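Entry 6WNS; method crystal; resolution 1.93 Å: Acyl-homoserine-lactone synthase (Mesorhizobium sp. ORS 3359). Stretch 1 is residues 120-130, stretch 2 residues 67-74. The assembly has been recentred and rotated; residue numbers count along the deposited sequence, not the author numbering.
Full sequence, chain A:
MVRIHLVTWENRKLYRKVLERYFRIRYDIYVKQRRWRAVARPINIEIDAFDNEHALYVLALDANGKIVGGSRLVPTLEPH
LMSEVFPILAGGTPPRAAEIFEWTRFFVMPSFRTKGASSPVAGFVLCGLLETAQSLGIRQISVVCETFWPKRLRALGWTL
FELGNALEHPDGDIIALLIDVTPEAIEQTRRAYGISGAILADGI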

# COMPACT_ATOMS: atom_id res chain seq x y z
N PRO A 120 14.12 -2.07 9.72
CA PRO A 120 13.82 -2.00 8.31
C PRO A 120 12.35 -2.37 8.03
O PRO A 120 12.10 -2.62 6.89
CB PRO A 120 14.83 -2.97 7.68
CG PRO A 120 15.25 -3.93 8.79
CD PRO A 120 14.86 -3.28 10.10
N VAL A 121 11.43 -2.36 9.02
CA VAL A 121 10.02 -2.82 8.79
C VAL A 121 9.53 -2.15 7.51
O VAL A 121 8.87 -2.80 6.71
CB VAL A 121 9.05 -2.49 9.93
CG1 VAL A 121 7.62 -2.71 9.49
CG2 VAL A 121 9.34 -3.24 11.23
N ALA A 122 9.83 -0.87 7.34
CA ALA A 122 9.40 -0.12 6.15
C ALA A 122 9.94 -0.89 4.94
O ALA A 122 9.18 -1.21 4.05
CB ALA A 122 9.84 1.31 6.19
N GLY A 123 11.25 -1.14 4.94
CA GLY A 123 11.92 -1.94 3.88
C GLY A 123 11.11 -3.21 3.51
O GLY A 123 10.74 -3.42 2.26
N PHE A 124 10.87 -4.01 4.61
CA PHE A 124 10.16 -5.33 4.56
C PHE A 124 8.81 -5.14 3.87
O PHE A 124 8.43 -5.99 3.04
CB PHE A 124 9.91 -5.93 5.95
CG PHE A 124 11.01 -6.80 6.48
CD1 PHE A 124 10.91 -8.19 6.37
CD2 PHE A 124 12.11 -6.25 7.11
CE1 PHE A 124 11.92 -8.99 6.87
CE2 PHE A 124 13.12 -7.07 7.60
CZ PHE A 124 13.02 -8.44 7.47
N VAL A 125 8.09 -4.06 4.22
CA VAL A 125 6.76 -3.73 3.61
C VAL A 125 6.93 -3.29 2.15
O VAL A 125 6.18 -3.76 1.31
CB VAL A 125 6.04 -2.61 4.40
CG1 VAL A 125 4.72 -2.27 3.72
CG2 VAL A 125 5.85 -2.97 5.86
N LEU A 126 7.84 -2.35 1.87
CA LEU A 126 8.00 -1.84 0.49
C LEU A 126 8.50 -2.99 -0.43
O LEU A 126 7.85 -3.34 -1.41
CB LEU A 126 8.97 -0.66 0.55
CG LEU A 126 8.43 0.65 1.15
CD1 LEU A 126 9.56 1.63 1.37
CD2 LEU A 126 7.41 1.28 0.21
N CYS A 127 9.59 -3.65 -0.06
CA CYS A 127 10.08 -4.83 -0.82
C CYS A 127 8.96 -5.89 -0.98
O CYS A 127 8.86 -6.47 -2.06
CB CYS A 127 11.28 -5.43 -0.13
SG CYS A 127 12.24 -6.36 -1.33
N GLY A 128 8.12 -6.08 0.05
CA GLY A 128 7.13 -7.17 0.11
C GLY A 128 5.99 -6.88 -0.83
O GLY A 128 5.41 -7.83 -1.42
N LEU A 129 5.69 -5.58 -0.96
CA LEU A 129 4.67 -5.04 -1.89
C LEU A 129 5.11 -5.42 -3.31
O LEU A 129 4.29 -6.00 -4.01
CB LEU A 129 4.53 -3.52 -1.75
CG LEU A 129 3.41 -2.92 -2.61
CD1 LEU A 129 2.02 -3.30 -2.06
CD2 LEU A 129 3.56 -1.41 -2.74
N LEU A 130 6.35 -5.11 -3.70
CA LEU A 130 6.84 -5.37 -5.09
C LEU A 130 6.87 -6.87 -5.34
O LEU A 130 6.47 -7.30 -6.44
CB LEU A 130 8.24 -4.81 -5.29
CG LEU A 130 8.35 -3.30 -5.16
CD1 LEU A 130 9.80 -2.86 -5.27
CD2 LEU A 130 7.48 -2.62 -6.21
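Stretch 2, residues 67-74: IVGGSRLV

Stretch 2, extended as a strand from Gly-69 onward, packs along one face of the stretch 1 helix in a purely van der Waals contact in which aliphatic side chains of the helix rest on backbone and side-chain atoms of stretch 2, with no hydrogen bond between the two segments. Within the stretch the strand takes in residues 69-74 and continues beyond it; it runs in nearly the same direction as helix 121-130, with a signed crossing angle of -28° and a closest approach of the axes of 7.9 Å. The contact buries 317 Å² between the two stretches, both sides summed.

Three helix residues spaced four apart, Val-121, Val-125 and Leu-129, meet stretch 2 in order. At the start, Val-121 CG1 lies 3.3 Å from Val-68 O and 3.8 Å from Val-68 CG2, just before the strand. The backbones come nearest at Val-125 and Gly-70, whose CA atoms are 5.8 Å apart; here Val-125 CG1 rests 3.5 Å from Gly-70 O, while Val-125 CG2 approaches Gly-69 C at 3.9 Å. The bare backbone of Gly-69 suits this closeness, since a CB there would fall 2.9 Å from Val-125 CG2. Beyond the glycines, Ser-71 and Leu-73 point toward the helix, whereas Arg-72 between them points away. Leu-129 CD1 reaches Leu-73 CD1 at 4.0 Å and Ser-71 OG at 3.8 Å. With Val-125 CG1 also 3.7 Å away, Ser-71 OG is buried without a polar partner in the model.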

# COMPACT_ATOMS: atom_id res chain seq x y z
N ILE A 67 0.98 -7.38 13.90
CA ILE A 67 1.10 -6.57 12.65
C ILE A 67 2.10 -5.43 12.89
O ILE A 67 1.86 -4.63 13.80
CB ILE A 67 -0.28 -6.05 12.21
CG1 ILE A 67 -1.18 -7.15 11.67
CG2 ILE A 67 -0.06 -4.99 11.16
CD1 ILE A 67 -2.68 -6.92 11.94
N VAL A 68 3.15 -5.30 12.06
CA VAL A 68 4.17 -4.24 12.24
C VAL A 68 4.16 -3.27 11.05
O VAL A 68 4.78 -2.13 11.16
CB VAL A 68 5.54 -4.88 12.50
CG1 VAL A 68 5.46 -5.76 13.74
CG2 VAL A 68 6.06 -5.69 11.31
N GLY A 69 3.44 -3.61 9.98
CA GLY A 69 3.22 -2.65 8.89
C GLY A 69 2.42 -3.26 7.77
O GLY A 69 2.06 -4.46 7.85
N GLY A 70 2.11 -2.48 6.73
CA GLY A 70 1.38 -3.12 5.63
C GLY A 70 0.97 -2.19 4.55
O GLY A 70 1.48 -1.07 4.49
N SER A 71 0.11 -2.71 3.66
CA SER A 71 -0.42 -1.97 2.51
C SER A 71 -1.60 -2.72 1.94
O SER A 71 -1.82 -3.87 2.33
CB SER A 71 0.68 -1.68 1.51
OG SER A 71 1.71 -2.59 1.66
N ARG A 72 -2.31 -2.07 1.04
CA ARG A 72 -3.52 -2.60 0.39
C ARG A 72 -3.38 -2.36 -1.10
O ARG A 72 -2.77 -1.35 -1.50
CB ARG A 72 -4.77 -1.91 0.88
CG ARG A 72 -6.07 -2.41 0.29
CD ARG A 72 -7.22 -1.65 0.94
NE ARG A 72 -7.28 -0.20 0.71
CZ ARG A 72 -8.32 0.53 1.00
NH1 ARG A 72 -9.37 -0.07 1.58
NH2 ARG A 72 -8.37 1.84 0.71
N LEU A 73 -3.77 -3.36 -1.85
CA LEU A 73 -3.86 -3.28 -3.32
C LEU A 73 -5.30 -3.55 -3.72
O LEU A 73 -5.91 -4.59 -3.26
CB LEU A 73 -2.93 -4.33 -3.91
CG LEU A 73 -1.44 -4.01 -3.85
CD1 LEU A 73 -0.63 -5.20 -4.29
CD2 LEU A 73 -1.10 -2.78 -4.68
N VAL A 74 -5.75 -2.76 -4.68
CA VAL A 74 -7.08 -2.90 -5.33
C VAL A 74 -6.92 -2.94 -6.85
O VAL A 74 -6.21 -2.12 -7.42
CB VAL A 74 -7.92 -1.71 -4.87
CG1 VAL A 74 -9.29 -1.69 -5.51
CG2 VAL A 74 -8.07 -1.72 -3.36